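Local coordinates for inactive glucansucrase (Lactobacillus reuteri, PDB 5JBD), which is an inactive glucansucrase of glycoside hydrolase family 70, a multidomain protein built round a TIM-type barrel, with a calcium ion bound in the model, at residues A[551-565]-A[587-601]. Sequence-based numbering, arbitrary orientation.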
ATOM      1  N   SER A 551      -4.958  40.869  23.374  1.00 30.14           N
ATOM      2  CA  SER A 551      -6.329  40.823  22.884  1.00 32.13           C
ATOM      3  C   SER A 551      -6.316  40.800  21.346  1.00 31.29           C
ATOM      4  O   SER A 551      -5.427  41.386  20.740  1.00 30.20           O
ATOM      5  CB  SER A 551      -7.086  42.041  23.386  1.00 35.25           C
ATOM      6  OG  SER A 551      -8.445  41.984  23.006  1.00 42.34           O
ATOM      7  N   VAL A 552      -7.276  40.092  20.742  1.00 30.09           N
ATOM      8  CA  VAL A 552      -7.428  40.037  19.285  1.00 29.29           C
ATOM      9  C   VAL A 552      -8.889  40.227  18.905  1.00 28.73           C
ATOM     10  O   VAL A 552      -9.777  39.889  19.683  1.00 28.53           O
ATOM     11  CB  VAL A 552      -6.916  38.707  18.691  1.00 30.01           C
ATOM     12  CG1 VAL A 552      -5.413  38.582  18.913  1.00 32.34           C
ATOM     13  CG2 VAL A 552      -7.633  37.505  19.294  1.00 29.72           C
ATOM     14  N   ALA A 553      -9.119  40.731  17.688  1.00 27.18           N
ATOM     15  CA  ALA A 553     -10.459  41.017  17.187  1.00 28.61           C
ATOM     16  C   ALA A 553     -10.753  40.092  15.999  1.00 29.29           C
ATOM     17  O   ALA A 553     -10.068  40.176  14.983  1.00 28.40           O
ATOM     18  CB  ALA A 553     -10.550  42.473  16.756  1.00 29.49           C
ATOM     19  N   ILE A 554     -11.752  39.219  16.151  1.00 27.77           N
ATOM     20  CA  ILE A 554     -12.141  38.243  15.116  1.00 28.41           C
ATOM     21  C   ILE A 554     -13.392  38.730  14.391  1.00 26.25           C
ATOM     22  O   ILE A 554     -14.387  39.036  15.028  1.00 26.75           O
ATOM     23  CB  ILE A 554     -12.481  36.854  15.724  1.00 27.87           C
ATOM     24  CG1 ILE A 554     -11.431  36.421  16.749  1.00 30.17           C
ATOM     25  CG2 ILE A 554     -12.654  35.805  14.620  1.00 27.83           C
ATOM     26  CD1 ILE A 554     -10.004  36.485  16.253  1.00 30.73           C
ATOM     27  N   ASN A 555     -13.355  38.783  13.067  1.00 27.16           N
ATOM     28  CA  ASN A 555     -14.530  39.168  12.304  1.00 25.69           C
ATOM     29  C   ASN A 555     -15.422  37.958  12.013  1.00 26.11           C
ATOM     30  O   ASN A 555     -15.144  37.180  11.093  1.00 25.63           O
ATOM     31  CB  ASN A 555     -14.150  39.855  10.996  1.00 25.14           C
ATOM     32  CG  ASN A 555     -15.366  40.362  10.241  1.00 25.84           C
ATOM     33  OD1 ASN A 555     -16.469  40.415  10.798  1.00 26.17           O
ATOM     34  ND2 ASN A 555     -15.173  40.779   8.995  1.00 25.61           N
ATOM     35  N   MET A 556     -16.517  37.837  12.762  1.00 26.01           N
ATOM     36  CA  MET A 556     -17.496  36.762  12.554  1.00 27.45           C
ATOM     37  C   MET A 556     -18.437  37.020  11.368  1.00 26.57           C
ATOM     38  O   MET A 556     -19.102  36.091  10.891  1.00 26.79           O
ATOM     39  CB  MET A 556     -18.307  36.531  13.836  1.00 27.23           C
ATOM     40  CG  MET A 556     -17.461  36.321  15.094  1.00 28.43           C
ATOM     41  SD  MET A 556     -16.277  34.959  14.969  1.00 27.13           S
ATOM     42  CE  MET A 556     -17.391  33.567  14.920  1.00 28.04           C
ATOM     43  N   GLY A 557     -18.507  38.272  10.918  1.00 25.30           N
ATOM     44  CA  GLY A 557     -19.334  38.673   9.787  1.00 26.52           C
ATOM     45  C   GLY A 557     -20.581  39.446  10.174  1.00 26.12           C
ATOM     46  O   GLY A 557     -21.053  39.362  11.311  1.00 25.30           O
ATOM     47  N   ARG A 558     -21.134  40.161   9.198  1.00 28.27           N
ATOM     48  CA  ARG A 558     -22.328  40.994   9.380  1.00 29.88           C
ATOM     49  C   ARG A 558     -23.573  40.196   9.762  1.00 29.79           C
ATOM     50  O   ARG A 558     -24.484  40.744  10.361  1.00 29.45           O
ATOM     51  CB  ARG A 558     -22.648  41.809   8.106  1.00 31.57           C
ATOM     52  CG  ARG A 558     -21.624  42.874   7.756  1.00 34.02           C
ATOM     53  CD  ARG A 558     -21.712  44.058   8.709  1.00 34.72           C
ATOM     54  NE  ARG A 558     -20.592  44.978   8.529  1.00 34.66           N
ATOM     55  CZ  ARG A 558     -20.287  45.970   9.362  1.00 36.97           C
ATOM     56  NH1 ARG A 558     -21.024  46.200  10.454  1.00 35.34           N
ATOM     57  NH2 ARG A 558     -19.234  46.749   9.095  1.00 35.06           N
ATOM     58  N   ALA A 559     -23.607  38.909   9.420  1.00 28.75           N
ATOM     59  CA  ALA A 559     -24.699  38.035   9.844  1.00 28.63           C
ATOM     60  C   ALA A 559     -24.691  37.740  11.334  1.00 27.00           C
ATOM     61  O   ALA A 559     -25.658  37.182  11.839  1.00 27.83           O
ATOM     62  CB  ALA A 559     -24.662  36.724   9.058  1.00 26.69           C
ATOM     63  N   HIS A 560     -23.620  38.112  12.043  1.00 27.21           N
ATOM     64  CA  HIS A 560     -23.424  37.704  13.421  1.00 26.61           C
ATOM     65  C   HIS A 560     -23.117  38.847  14.399  1.00 26.91           C
ATOM     66  O   HIS A 560     -22.303  38.690  15.311  1.00 26.47           O
ATOM     67  CB  HIS A 560     -22.321  36.657  13.445  1.00 28.41           C
ATOM     68  CG  HIS A 560     -22.628  35.468  12.588  1.00 27.38           C
ATOM     69  ND1 HIS A 560     -23.583  34.542  12.934  1.00 28.31           N
ATOM     70  CD2 HIS A 560     -22.152  35.089  11.382  1.00 28.00           C
ATOM     71  CE1 HIS A 560     -23.666  33.626  11.985  1.00 28.64           C
ATOM     72  NE2 HIS A 560     -22.806  33.934  11.032  1.00 27.31           N
ATOM     73  N   ALA A 561     -23.816  39.965  14.233  1.00 29.28           N
ATOM     74  CA  ALA A 561     -23.708  41.113  15.155  1.00 29.76           C
ATOM     75  C   ALA A 561     -24.549  40.854  16.393  1.00 31.11           C
ATOM     76  O   ALA A 561     -25.580  40.183  16.324  1.00 30.14           O
ATOM     77  CB  ALA A 561     -24.149  42.401  14.478  1.00 30.75           C
ATOM     78  N   ASN A 562     -24.082  41.355  17.536  1.00 33.61           N
ATOM     79  CA  ASN A 562     -24.809  41.257  18.806  1.00 34.27           C
ATOM     80  C   ASN A 562     -25.221  39.812  19.094  1.00 33.80           C
ATOM     81  O   ASN A 562     -26.384  39.526  19.399  1.00 33.57           O
ATOM     82  CB  ASN A 562     -26.027  42.196  18.797  1.00 35.76           C
ATOM     83  CG  ASN A 562     -25.655  43.645  18.469  1.00 37.42           C
ATOM     84  OD1 ASN A 562     -26.183  44.235  17.521  1.00 37.83           O
ATOM     85  ND2 ASN A 562     -24.728  44.208  19.234  1.00 36.28           N
ATOM     86  N   GLN A 563     -24.248  38.912  18.996  1.00 31.92           N
ATOM     87  CA  GLN A 563     -24.512  37.483  19.094  1.00 30.48           C
ATOM     88  C   GLN A 563     -23.619  36.783  20.099  1.00 30.22           C
ATOM     89  O   GLN A 563     -22.419  37.043  20.161  1.00 28.54           O
ATOM     90  CB  GLN A 563     -24.361  36.828  17.723  1.00 29.86           C
ATOM     91  CG  GLN A 563     -24.799  35.370  17.731  1.00 28.65           C
ATOM     92  CD  GLN A 563     -24.949  34.765  16.356  1.00 28.31           C
ATOM     93  OE1 GLN A 563     -24.628  35.379  15.337  1.00 26.76           O
ATOM     94  NE2 GLN A 563     -25.440  33.525  16.323  1.00 28.40           N
ATOM     95  N   GLN A 564     -24.222  35.862  20.855  1.00 30.61           N
ATOM     96  CA  GLN A 564     -23.517  35.075  21.869  1.00 30.75           C
ATOM     97  C   GLN A 564     -22.811  33.878  21.250  1.00 29.27           C
ATOM     98  O   GLN A 564     -23.416  33.139  20.470  1.00 29.62           O
ATOM     99  CB  GLN A 564     -24.503  34.564  22.912  1.00 31.99           C
ATOM    100  CG  GLN A 564     -25.269  35.676  23.603  1.00 34.29           C
ATOM    101  CD  GLN A 564     -26.006  35.194  24.827  1.00 35.87           C
ATOM    102  OE1 GLN A 564     -26.351  34.016  24.949  1.00 38.66           O
ATOM    103  NE2 GLN A 564     -26.210  36.096  25.765  1.00 38.09           N
ATOM    104  N   TYR A 565     -21.540  33.700  21.608  1.00 28.58           N
ATOM    105  CA  TYR A 565     -20.715  32.572  21.160  1.00 28.70           C
ATOM    106  C   TYR A 565     -20.241  31.754  22.351  1.00 30.92           C
ATOM    107  O   TYR A 565     -19.877  32.308  23.394  1.00 30.79           O
ATOM    108  CB  TYR A 565     -19.528  33.079  20.322  1.00 28.54           C
ATOM    109  CG  TYR A 565     -19.956  33.383  18.921  1.00 26.88           C
ATOM    110  CD1 TYR A 565     -20.570  34.581  18.610  1.00 26.62           C
ATOM    111  CD2 TYR A 565     -19.839  32.414  17.921  1.00 26.15           C
ATOM    112  CE1 TYR A 565     -21.007  34.846  17.334  1.00 26.76           C
ATOM    113  CE2 TYR A 565     -20.278  32.660  16.636  1.00 26.08           C
ATOM    114  CZ  TYR A 565     -20.861  33.872  16.347  1.00 26.00           C
ATOM    115  OH  TYR A 565     -21.284  34.126  15.081  1.00 26.87           O
ATOM    116  N   ALA A 587     -17.023  31.256  29.491  1.00 38.45           N
ATOM    117  CA  ALA A 587     -17.828  30.271  28.745  1.00 38.76           C
ATOM    118  C   ALA A 587     -18.563  30.859  27.537  1.00 37.07           C
ATOM    119  O   ALA A 587     -18.792  30.160  26.544  1.00 35.09           O
ATOM    120  CB  ALA A 587     -18.832  29.603  29.680  1.00 39.22           C
ATOM    121  N   ILE A 588     -18.961  32.126  27.656  1.00 37.38           N
ATOM    122  CA  ILE A 588     -19.701  32.845  26.613  1.00 38.12           C
ATOM    123  C   ILE A 588     -19.090  34.241  26.411  1.00 37.98           C
ATOM    124  O   ILE A 588     -18.785  34.929  27.389  1.00 35.14           O
ATOM    125  CB  ILE A 588     -21.216  32.958  26.956  1.00 39.31           C
ATOM    126  CG1 ILE A 588     -21.879  31.562  26.916  1.00 43.78           C
ATOM    127  CG2 ILE A 588     -21.949  33.901  25.994  1.00 38.98           C
ATOM    128  CD1 ILE A 588     -23.188  31.476  27.668  1.00 46.20           C
ATOM    129  N   LEU A 589     -18.920  34.636  25.144  1.00 34.94           N
ATOM    130  CA  LEU A 589     -18.558  36.003  24.761  1.00 34.88           C
ATOM    131  C   LEU A 589     -19.560  36.456  23.720  1.00 34.34           C
ATOM    132  O   LEU A 589     -20.156  35.618  23.015  1.00 36.97           O
ATOM    133  CB  LEU A 589     -17.139  36.059  24.180  1.00 35.11           C
ATOM    134  CG  LEU A 589     -15.977  35.827  25.146  1.00 35.30           C
ATOM    135  CD1 LEU A 589     -14.658  35.762  24.383  1.00 35.08           C
ATOM    136  CD2 LEU A 589     -15.945  36.922  26.204  1.00 36.98           C
ATOM    137  N   THR A 590     -19.736  37.766  23.603  1.00 31.22           N
ATOM    138  CA  THR A 590     -20.737  38.341  22.703  1.00 31.12           C
ATOM    139  C   THR A 590     -20.085  39.283  21.707  1.00 32.01           C
ATOM    140  O   THR A 590     -19.254  40.125  22.094  1.00 31.42           O
ATOM    141  CB  THR A 590     -21.825  39.093  23.493  1.00 31.24           C
ATOM    142  OG1 THR A 590     -22.379  38.223  24.464  1.00 30.69           O
ATOM    143  CG2 THR A 590     -22.949  39.578  22.593  1.00 31.85           C
ATOM    144  N   THR A 591     -20.460  39.157  20.432  1.00 29.43           N
ATOM    145  CA  THR A 591     -19.965  40.065  19.392  1.00 30.61           C
ATOM    146  C   THR A 591     -20.521  41.482  19.549  1.00 31.43           C
ATOM    147  O   THR A 591     -21.613  41.667  20.090  1.00 30.97           O
ATOM    148  CB  THR A 591     -20.315  39.602  17.952  1.00 29.63           C
ATOM    149  OG1 THR A 591     -21.738  39.449  17.804  1.00 29.21           O
ATOM    150  CG2 THR A 591     -19.595  38.303  17.624  1.00 28.76           C
ATOM    151  N   ASP A 592     -19.777  42.456  19.034  1.00 32.30           N
ATOM    152  CA  ASP A 592     -20.237  43.850  19.015  1.00 34.86           C
ATOM    153  C   ASP A 592     -21.236  44.054  17.873  1.00 34.95           C
ATOM    154  O   ASP A 592     -21.613  43.096  17.174  1.00 31.18           O
ATOM    155  CB  ASP A 592     -19.048  44.841  18.979  1.00 34.57           C
ATOM    156  CG  ASP A 592     -18.292  44.853  17.646  1.00 34.44           C
ATOM    157  OD1 ASP A 592     -18.740  44.260  16.627  1.00 29.07           O
ATOM    158  OD2 ASP A 592     -17.228  45.501  17.635  1.00 33.39           O
ATOM    159  N   SER A 593     -21.661  45.296  17.665  1.00 32.40           N
ATOM    160  CA  SER A 593     -22.710  45.575  16.687  1.00 33.85           C
ATOM    161  C   SER A 593     -22.250  45.442  15.233  1.00 33.16           C
ATOM    162  O   SER A 593     -23.062  45.595  14.320  1.00 30.84           O
ATOM    163  CB  SER A 593     -23.299  46.970  16.941  1.00 37.20           C
ATOM    164  OG  SER A 593     -22.307  47.957  16.718  1.00 38.28           O
ATOM    165  N   ASN A 594     -20.962  45.157  15.019  1.00 32.50           N
ATOM    166  CA  ASN A 594     -20.410  44.903  13.690  1.00 31.69           C
ATOM    167  C   ASN A 594     -20.096  43.432  13.420  1.00 31.06           C
ATOM    168  O   ASN A 594     -19.692  43.099  12.322  1.00 31.33           O
ATOM    169  CB  ASN A 594     -19.132  45.723  13.526  1.00 32.16           C
ATOM    170  CG  ASN A 594     -19.407  47.201  13.491  1.00 32.73           C
ATOM    171  OD1 ASN A 594     -20.227  47.681  12.713  1.00 33.23           O
ATOM    172  ND2 ASN A 594     -18.731  47.925  14.350  1.00 34.20           N
ATOM    173  N   GLY A 595     -20.281  42.572  14.416  1.00 30.91           N
ATOM    174  CA  GLY A 595     -19.938  41.157  14.316  1.00 30.30           C
ATOM    175  C   GLY A 595     -18.501  40.835  14.696  1.00 29.96           C
ATOM    176  O   GLY A 595     -17.999  39.797  14.308  1.00 28.03           O
ATOM    177  N   ILE A 596     -17.847  41.717  15.464  1.00 30.37           N
ATOM    178  CA  ILE A 596     -16.469  41.498  15.921  1.00 30.28           C
ATOM    179  C   ILE A 596     -16.468  40.815  17.282  1.00 29.59           C
ATOM    180  O   ILE A 596     -17.145  41.271  18.195  1.00 31.31           O
ATOM    181  CB  ILE A 596     -15.674  42.824  16.027  1.00 29.95           C
ATOM    182  CG1 ILE A 596     -15.688  43.566  14.690  1.00 31.12           C
ATOM    183  CG2 ILE A 596     -14.243  42.559  16.481  1.00 31.13           C
ATOM    184  CD1 ILE A 596     -15.181  42.759  13.504  1.00 32.00           C
ATOM    185  N   LEU A 597     -15.701  39.733  17.409  1.00 30.04           N
ATOM    186  CA  LEU A 597     -15.514  39.039  18.680  1.00 31.08           C
ATOM    187  C   LEU A 597     -14.123  39.334  19.262  1.00 30.89           C
ATOM    188  O   LEU A 597     -13.112  39.121  18.597  1.00 30.75           O
ATOM    189  CB  LEU A 597     -15.693  37.525  18.492  1.00 30.99           C
ATOM    190  CG  LEU A 597     -15.871  36.722  19.780  1.00 31.32           C
ATOM    191  CD1 LEU A 597     -17.227  37.015  20.401  1.00 32.76           C
ATOM    192  CD2 LEU A 597     -15.705  35.232  19.521  1.00 33.45           C
ATOM    193  N   LYS A 598     -14.093  39.789  20.513  1.00 33.00           N
ATOM    194  CA  LYS A 598     -12.863  40.174  21.220  1.00 34.86           C
ATOM    195  C   LYS A 598     -12.402  39.025  22.099  1.00 32.27           C
ATOM    196  O   LYS A 598     -13.132  38.608  22.986  1.00 32.93           O
ATOM    197  CB  LYS A 598     -13.139  41.408  22.134  1.00 38.86           C
ATOM    198  CG  LYS A 598     -12.837  42.778  21.508  1.00 47.55           C
ATOM    199  CD  LYS A 598     -11.398  43.208  21.820  1.00 56.40           C
ATOM    200  CE  LYS A 598     -10.653  43.666  20.583  1.00 57.31           C
ATOM    201  NZ  LYS A 598      -9.201  43.846  20.837  1.00 61.05           N
ATOM    202  N   VAL A 599     -11.182  38.547  21.892  1.00 29.10           N
ATOM    203  CA  VAL A 599     -10.707  37.344  22.572  1.00 29.94           C
ATOM    204  C   VAL A 599      -9.314  37.600  23.144  1.00 29.18           C
ATOM    205  O   VAL A 599      -8.504  38.292  22.519  1.00 28.93           O
ATOM    206  CB  VAL A 599     -10.658  36.135  21.578  1.00 29.36           C
ATOM    207  CG1 VAL A 599     -10.194  34.867  22.281  1.00 29.81           C
ATOM    208  CG2 VAL A 599     -12.026  35.894  20.937  1.00 29.99           C
ATOM    209  N   THR A 600      -9.034  37.010  24.305  1.00 29.07           N
ATOM    210  CA  THR A 600      -7.695  37.030  24.901  1.00 29.35           C
ATOM    211  C   THR A 600      -6.925  35.735  24.654  1.00 29.57           C
ATOM    212  O   THR A 600      -7.446  34.643  24.895  1.00 29.38           O
ATOM    213  CB  THR A 600      -7.770  37.282  26.423  1.00 31.87           C
ATOM    214  OG1 THR A 600      -8.511  38.470  26.658  1.00 30.22           O
ATOM    215  CG2 THR A 600      -6.383  37.434  27.037  1.00 32.09           C
ATOM    216  N   VAL A 601      -5.669  35.869  24.213  1.00 28.20           N
ATOM    217  CA  VAL A 601      -4.835  34.740  23.807  1.00 28.58           C
ATOM    218  C   VAL A 601      -3.407  34.902  24.299  1.00 29.18           C
ATOM    219  O   VAL A 601      -2.970  36.016  24.562  1.00 29.72           O
ATOM    220  CB  VAL A 601      -4.818  34.591  22.264  1.00 28.18           C
ATOM    221  CG1 VAL A 601      -6.237  34.366  21.728  1.00 28.66           C
ATOM    222  CG2 VAL A 601      -4.181  35.797  21.579  1.00 27.89           C
TER
HETATM  223  O   HOH W   1     -10.027  40.279  24.927  1.00 39.60           O
HETATM  224  O   HOH W   2     -17.967  42.663  10.415  1.00 28.48           O
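Strands 551-555 and 596-601 run antiparallel, their axes 4.5 Å apart at 152°, and beyond them 564-565 pairs antiparallel with 588-590, so two connections face each other: a type I turn from D592 to G595 and the longer loop 556-563. The two-stranded pairing 550-555/596-605 belongs to an antiparallel beta region centred about 46 Å from the chain centre, consistent with the C domain beside the barrel in this family. V552, I554, L597 and V599 turn to the buried face, where V552, I554 and V599 pack against strands 510-515 and 537-542; the V552 and V599 side chains cross obliquely, CG2 of V552 4.0 Å from CB of V599. On the other face, A553 CB lies on I596 CG2, and K598 bends at chi2 and chi3 until NZ donates to S551 OG at 3.0 Å. The loops meet around T591. With chi1 at 57°, its OG1 sits between backbone N and carbonyl carbon, donating to H560 O (2.7 Å) and accepting from Q563 N (2.8 Å), while CG2 comes within 3.7 Å of Y565 CE1, approaching the ring obliquely. Q563 itself sends NE2 to R533 O and takes H560 ND1 on OE1. D592 organises the turn: N594 N and I596 N reach OD1 from opposite faces of the carboxylate, and D592 O accepts from N562 N and G595 N, likewise from opposite faces of its plane. The R558 guanidinium stands at right angles to the N594 amide, NH1 giving OD1 a bond of 2.8 Å.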